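Local coordinates for protein 6-phosphogluconolactonase (Shewanella baltica, PDB 3NWP) that probably hydrolyses 6-phosphogluconolactone to 6-phosphogluconate, the second step of the oxidative pentose phosphate pathway, at residues L41-G46 with K51-L56; D72-E77 with A82-L87; K101-K106 with A120-N125. One frame throughout, in Å; residues are numbered along the deposited sequence. Where two conformers were deposited one is given.

Interaction 1 of 3, residues L41-G46 with K51-L56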
loop_
_atom_site.group_PDB
_atom_site.type_symbol
_atom_site.label_atom_id
_atom_site.label_comp_id
_atom_site.label_asym_id
_atom_site.label_seq_id
_atom_site.Cartn_x
_atom_site.Cartn_y
_atom_site.Cartn_z
ATOM N N LEU A 41 -6.002 -2.017 -7.791
ATOM C CA LEU A 41 -4.978 -1.135 -7.237
ATOM C C LEU A 41 -5.106 -1.071 -5.708
ATOM O O LEU A 41 -6.203 -0.858 -5.176
ATOM C CB LEU A 41 -5.193 0.237 -7.783
ATOM C CG LEU A 41 -4.344 1.370 -7.237
ATOM C CD1 LEU A 41 -2.846 1.187 -7.564
ATOM C CD2 LEU A 41 -4.862 2.807 -7.728
ATOM N N VAL A 42 -3.986 -1.245 -5.008
ATOM C CA VAL A 42 -3.915 -1.056 -3.560
ATOM C C VAL A 42 -3.036 0.141 -3.351
ATOM O O VAL A 42 -1.936 0.249 -3.903
ATOM C CB VAL A 42 -3.298 -2.266 -2.875
ATOM C CG1 VAL A 42 -3.095 -1.996 -1.354
ATOM C CG2 VAL A 42 -4.177 -3.573 -3.148
ATOM N N VAL A 43 -3.503 1.100 -2.565
ATOM C CA VAL A 43 -2.716 2.250 -2.207
ATOM C C VAL A 43 -2.520 2.386 -0.685
ATOM O O VAL A 43 -3.352 1.886 0.103
ATOM C CB VAL A 43 -3.291 3.557 -2.745
ATOM C CG1 VAL A 43 -3.314 3.500 -4.323
ATOM C CG2 VAL A 43 -4.749 3.853 -2.209
ATOM N N SER A 44 -1.470 3.112 -0.303
ATOM C CA SER A 44 -1.167 3.411 1.067
ATOM C C SER A 44 -1.419 4.878 1.401
ATOM O O SER A 44 -1.533 5.725 0.510
ATOM C CB SER A 44 0.287 3.017 1.378
ATOM O OG SER A 44 0.514 1.630 1.145
ATOM N N GLY A 45 -1.522 5.155 2.698
ATOM C CA GLY A 45 -1.878 6.482 3.212
ATOM C C GLY A 45 -0.708 7.340 3.591
ATOM O O GLY A 45 0.416 7.187 3.089
ATOM N N GLY A 46 -0.977 8.345 4.432
ATOM C CA GLY A 46 0.079 9.281 4.833
ATOM C C GLY A 46 0.134 10.491 3.896
ATOM O O GLY A 46 -0.608 10.580 2.922
ATOM N N LYS A 51 0.229 14.096 -3.605
ATOM C CA LYS A 51 0.417 14.642 -4.937
ATOM C C LYS A 51 0.330 13.540 -6.011
ATOM O O LYS A 51 -0.344 13.737 -7.031
ATOM C CB LYS A 51 1.717 15.435 -5.061
ATOM C CG LYS A 51 1.674 16.789 -4.305
ATOM C CD LYS A 51 0.751 17.781 -4.992
ATOM C CE LYS A 51 0.521 19.039 -4.139
ATOM N N LEU A 52 0.953 12.376 -5.767
ATOM C CA LEU A 52 0.812 11.230 -6.672
ATOM C C LEU A 52 -0.659 10.931 -6.955
ATOM O O LEU A 52 -1.060 10.747 -8.110
ATOM C CB LEU A 52 1.462 10.010 -5.999
ATOM C CG LEU A 52 1.257 8.719 -6.797
ATOM C CD1 LEU A 52 1.997 8.736 -8.137
ATOM C CD2 LEU A 52 1.637 7.463 -5.952
ATOM N N PHE A 53 -1.463 10.920 -5.907
ATOM C CA PHE A 53 -2.905 10.677 -6.067
ATOM C C PHE A 53 -3.534 11.702 -6.974
ATOM O O PHE A 53 -4.360 11.361 -7.823
ATOM C CB PHE A 53 -3.641 10.683 -4.751
ATOM C CG PHE A 53 -3.341 9.496 -3.808
ATOM C CD1 PHE A 53 -2.742 8.316 -4.238
ATOM C CD2 PHE A 53 -3.754 9.567 -2.517
ATOM C CE1 PHE A 53 -2.538 7.292 -3.347
ATOM C CE2 PHE A 53 -3.592 8.509 -1.621
ATOM C CZ PHE A 53 -2.966 7.368 -2.071
ATOM N N GLN A 54 -3.188 12.977 -6.746
ATOM C CA GLN A 54 -3.729 14.065 -7.577
ATOM C C GLN A 54 -3.396 13.856 -9.060
ATOM O O GLN A 54 -4.242 14.048 -9.935
ATOM C CB GLN A 54 -3.250 15.446 -7.062
ATOM C CG GLN A 54 -3.817 15.815 -5.683
ATOM C CD GLN A 54 -3.022 16.911 -4.960
ATOM O OE1 GLN A 54 -2.280 17.681 -5.578
ATOM N NE2 GLN A 54 -3.136 16.941 -3.637
ATOM N N LEU A 55 -2.166 13.490 -9.348
ATOM C CA LEU A 55 -1.735 13.252 -10.728
ATOM C C LEU A 55 -2.432 12.035 -11.317
ATOM O O LEU A 55 -2.924 12.026 -12.474
ATOM C CB LEU A 55 -0.230 13.034 -10.826
ATOM C CG LEU A 55 0.672 14.214 -10.561
ATOM C CD1 LEU A 55 2.128 13.771 -10.819
ATOM C CD2 LEU A 55 0.364 15.458 -11.428
ATOM N N LEU A 56 -2.523 10.967 -10.519
ATOM C CA LEU A 56 -3.179 9.758 -10.994
ATOM C C LEU A 56 -4.650 10.043 -11.337
ATOM O O LEU A 56 -5.178 9.517 -12.305
ATOM C CB LEU A 56 -3.180 8.674 -9.909
ATOM C CG LEU A 56 -2.074 7.699 -9.903
ATOM C CD1 LEU A 56 -2.271 6.756 -8.670
ATOM C CD2 LEU A 56 -1.992 6.845 -11.225
#
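With CG anti to its own carbonyl carbon (chi1 -69°), Phe53 sends its ring from helix 50-58 toward the end of strand 39-43, where Val43 meets it from the opposite direction. The valine has CG1 anti to its carbonyl carbon (chi1 -62°) and CG2 between N and C, so that its branch point as well as both methyls reach the ring. Val43 CB lies 3.9 Å from Phe53 CE1, and the methyls fall at similar range, CG1 near CE1 and CG2 3.9 Å from Phe53 CZ. This approach is oblique to the ring. A second neighbour is polar: Ser44 O sits at the ring edge, near its plane, 3.4 Å from Phe53 CZ, where the weakly positive rim of an aromatic ring can favour a carbonyl oxygen. The far end of the phenylalanine thus bears on the last strand residue and on the first residue of the turn that follows. Since the two backbones stay apart, with the CA atoms of Val43 and Phe53 9.3 Å from each other, the ring spans most of the gap. Val88 of helix 84-91 touches both Val43 and Phe53 and extends the apolar cluster, while Ser44 OG is bound to Val134 O, which ties the start of the turn to the neighbouring strand 132-135. After Ser44 the chain runs through Gly45 and Gly46, the latter with a positive phi (91°) suited to glycine. Strand, glycine-containing turn and helix packed back on the sheet form the first half of the beta-alpha-beta unit 39-43, 50-58 and 66-74, the right-handed crossover of Rossmann-like alpha/beta folds.

Interaction 2 of 3, residues D72-E77 with A82-L87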
loop_
_atom_site.group_PDB
_atom_site.type_symbol
_atom_site.label_atom_id
_atom_site.label_comp_id
_atom_site.label_asym_id
_atom_site.label_seq_id
_atom_site.Cartn_x
_atom_site.Cartn_y
_atom_site.Cartn_z
ATOM N N ASP A 72 -3.852 -0.586 4.328
ATOM C CA ASP A 72 -4.153 -0.579 5.773
ATOM C C ASP A 72 -5.030 0.589 6.106
ATOM O O ASP A 72 -5.236 1.513 5.305
ATOM C CB ASP A 72 -2.867 -0.579 6.622
ATOM C CG ASP A 72 -2.111 0.737 6.598
ATOM O OD1 ASP A 72 -2.041 1.348 5.532
ATOM O OD2 ASP A 72 -1.541 1.140 7.605
ATOM N N GLU A 73 -5.562 0.552 7.314
ATOM C CA GLU A 73 -6.463 1.601 7.751
ATOM C C GLU A 73 -6.380 1.721 9.254
ATOM O O GLU A 73 -6.140 0.771 9.956
ATOM C CB GLU A 73 -7.899 1.334 7.273
ATOM C CG GLU A 73 -8.941 2.350 7.701
ATOM C CD GLU A 73 -8.637 3.766 7.187
ATOM O OE1 GLU A 73 -7.730 4.423 7.726
ATOM O OE2 GLU A 73 -9.325 4.165 6.194
ATOM N N ARG A 74 -6.539 2.948 9.740
ATOM C CA ARG A 74 -6.676 3.214 11.177
ATOM C C ARG A 74 -8.132 3.030 11.549
ATOM O O ARG A 74 -9.055 3.442 10.798
ATOM C CB ARG A 74 -6.234 4.636 11.490
ATOM C CG ARG A 74 -4.729 4.921 11.352
ATOM C CD ARG A 74 -4.281 5.041 9.890
ATOM N NE ARG A 74 -2.885 5.434 9.807
ATOM C CZ ARG A 74 -2.430 6.666 10.027
ATOM N NH1 ARG A 74 -3.260 7.688 10.295
ATOM N NH2 ARG A 74 -1.119 6.893 9.964
ATOM N N TRP A 75 -8.384 2.391 12.698
ATOM C CA TRP A 75 -9.780 2.103 13.092
ATOM C C TRP A 75 -10.405 3.359 13.754
ATOM O O TRP A 75 -10.528 3.470 15.025
ATOM C CB TRP A 75 -9.868 0.839 13.970
ATOM C CG TRP A 75 -11.175 0.209 13.846
ATOM C CD1 TRP A 75 -12.264 0.305 14.715
ATOM C CD2 TRP A 75 -11.614 -0.587 12.761
ATOM N NE1 TRP A 75 -13.325 -0.398 14.209
ATOM C CE2 TRP A 75 -12.964 -0.957 13.010
ATOM C CE3 TRP A 75 -11.011 -1.010 11.573
ATOM C CZ2 TRP A 75 -13.695 -1.718 12.132
ATOM C CZ3 TRP A 75 -11.727 -1.768 10.692
ATOM C CH2 TRP A 75 -13.077 -2.127 10.967
ATOM N N VAL A 76 -10.759 4.310 12.886
ATOM C CA VAL A 76 -11.306 5.595 13.232
ATOM C C VAL A 76 -12.364 5.860 12.159
ATOM O O VAL A 76 -12.385 5.180 11.116
ATOM C CB VAL A 76 -10.254 6.713 13.225
ATOM C CG1 VAL A 76 -9.110 6.498 14.294
ATOM C CG2 VAL A 76 -9.668 6.902 11.801
ATOM N N GLU A 77 -13.271 6.820 12.395
ATOM C CA GLU A 77 -14.286 7.105 11.401
ATOM C C GLU A 77 -13.648 7.502 10.075
ATOM O O GLU A 77 -12.601 8.143 10.050
ATOM C CB GLU A 77 -15.206 8.248 11.860
ATOM C CG GLU A 77 -16.033 7.937 13.111
ATOM C CD GLU A 77 -17.039 6.865 12.855
ATOM O OE1 GLU A 77 -17.875 7.071 11.949
ATOM O OE2 GLU A 77 -16.991 5.825 13.551
ATOM N N ALA A 82 -7.284 11.013 11.023
ATOM C CA ALA A 82 -6.389 9.856 10.902
ATOM C C ALA A 82 -6.824 8.786 9.889
ATOM O O ALA A 82 -6.138 7.759 9.775
ATOM C CB ALA A 82 -6.168 9.225 12.309
ATOM N N SER A 83 -7.923 8.990 9.153
ATOM C CA SER A 83 -8.420 7.979 8.234
ATOM C C SER A 83 -7.644 7.984 6.914
ATOM O O SER A 83 -7.531 9.030 6.261
ATOM C CB SER A 83 -9.884 8.203 7.927
ATOM O OG SER A 83 -10.345 7.250 6.984
ATOM N N ASN A 84 -7.165 6.824 6.484
ATOM C CA ASN A 84 -6.560 6.711 5.136
ATOM C C ASN A 84 -7.635 6.819 4.055
ATOM O O ASN A 84 -7.400 7.441 2.997
ATOM C CB ASN A 84 -5.822 5.382 4.994
ATOM C CG ASN A 84 -4.538 5.313 5.807
ATOM O OD1 ASN A 84 -3.944 6.344 6.174
ATOM N ND2 ASN A 84 -4.098 4.079 6.122
ATOM N N GLU A 85 -8.806 6.273 4.312
ATOM C CA GLU A 85 -9.926 6.379 3.373
ATOM C C GLU A 85 -10.214 7.866 3.114
ATOM O O GLU A 85 -10.460 8.233 1.963
ATOM C CB GLU A 85 -11.148 5.662 3.909
ATOM C CG GLU A 85 -12.429 5.906 3.132
ATOM C CD GLU A 85 -13.559 4.988 3.475
ATOM O OE1 GLU A 85 -13.374 3.963 4.178
ATOM O OE2 GLU A 85 -14.690 5.275 2.974
ATOM N N ARG A 86 -10.264 8.689 4.142
ATOM C CA ARG A 86 -10.539 10.098 3.932
ATOM C C ARG A 86 -9.549 10.745 2.945
ATOM O O ARG A 86 -9.966 11.483 2.044
ATOM C CB ARG A 86 -10.475 10.833 5.240
ATOM C CG ARG A 86 -10.664 12.361 5.101
ATOM C CD ARG A 86 -10.478 13.126 6.411
ATOM N NE ARG A 86 -9.082 13.159 6.907
ATOM C CZ ARG A 86 -8.125 13.984 6.475
ATOM N NH1 ARG A 86 -8.349 14.828 5.475
ATOM N NH2 ARG A 86 -6.925 13.948 7.019
ATOM N N LEU A 87 -8.254 10.451 3.117
ATOM C CA LEU A 87 -7.233 10.993 2.215
ATOM C C LEU A 87 -7.413 10.491 0.776
ATOM O O LEU A 87 -7.292 11.270 -0.190
ATOM C CB LEU A 87 -5.814 10.668 2.729
ATOM C CG LEU A 87 -5.329 11.331 4.007
ATOM C CD1 LEU A 87 -3.913 10.793 4.297
ATOM C CD2 LEU A 87 -5.313 12.839 3.897
HETATM O O HOH W 1 -1.451 3.736 7.997
HETATM O O HOH W 2 -11.334 2.526 5.287
#
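Glu73 reaches from strand 66-74 into the start of helix 84-91, where Asn84 and Glu85 receive its carboxylate. From CB the chain runs with CG anti to the backbone N (chi1 178°) and then bends at chi2 (60°), which carries CD to the first turn of the helix, 3.5 Å from Asn84 N. There OE1 accepts from Asn84 N at 2.8 Å through its syn lone pair, and its anti lone pair takes Arg74 N. OE2 uses its own syn lone pair for Glu85 N, 2.9 Å away, and also accepts from a water. That water donates to Glu85 OE1 as well and so probably eases the approach of the two carboxylates; Glu85 also has a salt bridge to Arg89. Ser83, the N-cap, accepts from Arg86 N through its OG. Asn84 returns the grip: its ND2 donates to Asp72 O at 2.9 Å, nearly straight at 168° but from above the carbonyl plane. The amide oxygen of Asn84 lies over one face of the Arg74 guanidinium, whose NH1 binds Ala82 O at 2.9 Å near the guanidinium plane. A second water joins Asp72 OD2, Arg74 NE and Asn84 ND2; OD2 is also held by Ser145. Val76 CG2 packs against the Ala82-Ser83 peptide. Three backbone N-H groups, Asn84, Glu85 and Arg74, hold the buried carboxylate of Glu73 and fix its rotation at the helix start.

Interaction 3 of 3, residues K101-K106 with A120-N125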
loop_
_atom_site.group_PDB
_atom_site.type_symbol
_atom_site.label_atom_id
_atom_site.label_comp_id
_atom_site.label_asym_id
_atom_site.label_seq_id
_atom_site.Cartn_x
_atom_site.Cartn_y
_atom_site.Cartn_z
ATOM N N LYS A 101 -13.811 2.129 -8.769
ATOM C CA LYS A 101 -14.604 1.392 -7.774
ATOM C C LYS A 101 -13.804 1.136 -6.493
ATOM O O LYS A 101 -13.101 0.144 -6.386
ATOM C CB LYS A 101 -15.021 0.028 -8.352
ATOM C CG LYS A 101 -16.059 0.056 -9.475
ATOM C CD LYS A 101 -16.320 -1.365 -10.049
ATOM C CE LYS A 101 -17.617 -1.436 -10.886
ATOM N NZ LYS A 101 -17.644 -0.419 -11.986
ATOM N N PHE A 102 -13.953 2.020 -5.515
ATOM C CA PHE A 102 -13.182 2.032 -4.276
ATOM C C PHE A 102 -13.934 1.297 -3.158
ATOM O O PHE A 102 -15.155 1.471 -2.988
ATOM C CB PHE A 102 -12.902 3.463 -3.827
ATOM C CG PHE A 102 -12.252 3.553 -2.490
ATOM C CD1 PHE A 102 -10.913 3.284 -2.339
ATOM C CD2 PHE A 102 -12.970 3.858 -1.350
ATOM C CE1 PHE A 102 -10.292 3.332 -1.100
ATOM C CE2 PHE A 102 -12.336 3.906 -0.089
ATOM C CZ PHE A 102 -11.011 3.685 0.032
ATOM N N ARG A 103 -13.210 0.490 -2.382
ATOM C CA ARG A 103 -13.730 -0.080 -1.144
ATOM C C ARG A 103 -12.746 0.147 -0.031
ATOM O O ARG A 103 -11.573 -0.228 -0.170
ATOM C CB ARG A 103 -13.939 -1.579 -1.315
ATOM C CG ARG A 103 -14.648 -2.209 -0.094
ATOM C CD ARG A 103 -16.133 -2.162 -0.239
ATOM N NE ARG A 103 -16.558 -3.194 -1.170
ATOM C CZ ARG A 103 -17.813 -3.396 -1.552
ATOM N NH1 ARG A 103 -18.794 -2.618 -1.098
ATOM N NH2 ARG A 103 -18.081 -4.380 -2.406
ATOM N N GLY A 104 -13.167 0.806 1.056
ATOM C CA GLY A 104 -12.305 0.981 2.196
ATOM C C GLY A 104 -12.324 -0.268 3.062
ATOM O O GLY A 104 -12.933 -1.290 2.716
ATOM N N LEU A 105 -11.641 -0.153 4.186
ATOM C CA LEU A 105 -11.547 -1.234 5.167
ATOM C C LEU A 105 -12.367 -0.971 6.426
ATOM O O LEU A 105 -12.763 -1.935 7.089
ATOM C CB LEU A 105 -10.110 -1.491 5.540
ATOM C CG LEU A 105 -9.160 -1.820 4.383
ATOM C CD1 LEU A 105 -7.698 -1.993 4.804
ATOM C CD2 LEU A 105 -9.568 -3.094 3.704
ATOM N N LYS A 106 -12.527 0.285 6.840
ATOM C CA LYS A 106 -13.326 0.580 8.056
ATOM C C LYS A 106 -14.767 0.159 7.846
ATOM O O LYS A 106 -15.365 0.371 6.773
ATOM C CB LYS A 106 -13.280 2.082 8.378
ATOM C CG LYS A 106 -13.996 2.499 9.656
ATOM C CD LYS A 106 -13.304 1.951 10.886
ATOM C CE LYS A 106 -13.865 2.487 12.219
ATOM N NZ LYS A 106 -15.270 2.086 12.516
ATOM N N ALA A 120 -12.407 -8.547 5.198
ATOM C CA ALA A 120 -11.804 -9.571 4.316
ATOM C C ALA A 120 -12.854 -10.023 3.291
ATOM O O ALA A 120 -12.552 -10.113 2.081
ATOM C CB ALA A 120 -11.195 -10.750 5.148
ATOM N N GLU A 121 -14.102 -10.241 3.725
ATOM C CA GLU A 121 -15.162 -10.685 2.800
ATOM C C GLU A 121 -15.557 -9.608 1.800
ATOM O O GLU A 121 -16.035 -9.886 0.691
ATOM C CB GLU A 121 -16.400 -11.132 3.587
ATOM C CG GLU A 121 -17.603 -11.505 2.715
ATOM N N SER A 122 -15.395 -8.353 2.178
ATOM C CA SER A 122 -15.798 -7.277 1.280
ATOM C C SER A 122 -14.872 -7.129 0.096
ATOM O O SER A 122 -15.250 -6.457 -0.852
ATOM C CB SER A 122 -15.852 -5.923 1.975
ATOM O OG SER A 122 -14.532 -5.492 2.227
ATOM N N LEU A 123 -13.670 -7.675 0.216
ATOM C CA LEU A 123 -12.688 -7.680 -0.864
ATOM C C LEU A 123 -12.630 -8.971 -1.676
ATOM O O LEU A 123 -11.895 -9.033 -2.681
ATOM C CB LEU A 123 -11.292 -7.494 -0.285
ATOM C CG LEU A 123 -11.055 -6.164 0.458
ATOM C CD1 LEU A 123 -9.609 -6.207 1.027
ATOM C CD2 LEU A 123 -11.270 -4.904 -0.386
ATOM N N SER A 124 -13.355 -10.007 -1.234
ATOM C CA SER A 124 -13.245 -11.345 -1.843
ATOM C C SER A 124 -13.492 -11.299 -3.353
ATOM O O SER A 124 -12.921 -12.126 -4.077
ATOM C CB SER A 124 -14.199 -12.362 -1.180
ATOM O OG SER A 124 -13.715 -12.709 0.092
ATOM N N ASN A 125 -14.307 -10.324 -3.774
ATOM C CA ASN A 125 -14.555 -9.915 -5.157
ATOM C C ASN A 125 -13.531 -9.072 -5.956
ATOM O O ASN A 125 -13.713 -8.884 -7.159
ATOM C CB ASN A 125 -15.834 -9.077 -5.170
HETATM O O HOH W 3 -14.901 -2.921 3.514
#
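A water molecule bridges Ser122 and Gly104, donating to Gly104 O at 2.7 Å and to Ser122 OG at 2.9 Å. The serine hydroxyl has another partner in Ala119 O, one turn back in helix 112-122, so it links the end of that helix through the water to the backbone beyond strand 101-102. Its place follows from the first torsion of Ser122 (chi1 72°), which sets OG between the backbone N and the carbonyl carbon and turns it toward the 101-106 segment. Alongside, Arg103 folds over the same residue. Its chain leaves with CG anti to the backbone N and then bends at both chi2 (89°) and chi3 (77°), bringing the aliphatic part over Ser122 and the guanidinium near its carbonyl. CG comes within 4.0 Å of Ser122 OG, while NE lies 3.5 Å from Ser122 O and meets it obliquely, a long polar approach at an exposed margin. Farther along, Arg103 also touches Phe126. The apolar part lies deeper. Leu105 and Leu123 cross at about a right angle, their methyls Leu105 CD2 and Leu123 CD1 4.1 Å apart, and Leu123 CD2 in turn faces the CG of Arg103 at 4.3 Å. Both leucines rest on Thr69 of strand 66-74 and on strand 175-178, Leu105 at Ile176 and Leu123 at Leu178, so the pair fills the seam between the helix end and the sheet. Arg103 O is taken by Thr69 OG1, which holds the backbone against strand 66-74. The arginine and the water-bridged serine lie on the outer side and the leucines deeper, where helix 112-122 packs on one margin of the mixed sheet in this Rossmann-like alpha/beta fold.

How the interactions relate
From the N terminus the three contacts follow in series, none nested in or crossing another. Interaction 1 closes the short turn from strand 39-43 to helix 50-58; the chain then enters strand 66-74, neighbour of 39-43 in the sheet, and interaction 2 closes the loop from that strand into helix 84-91. Strand 101-102 comes next on the other side of 66-74, and interaction 3 closes a longer excursion containing helix 112-122. Interactions 1 and 2 touch where Gly45 and Gly46 pack on Asn84 and Leu87; interactions 2 and 3 touch through Trp75 and Lys106, a cation-pi pair. Interactions 1 and 3 have centres about 17 Å apart and do not touch.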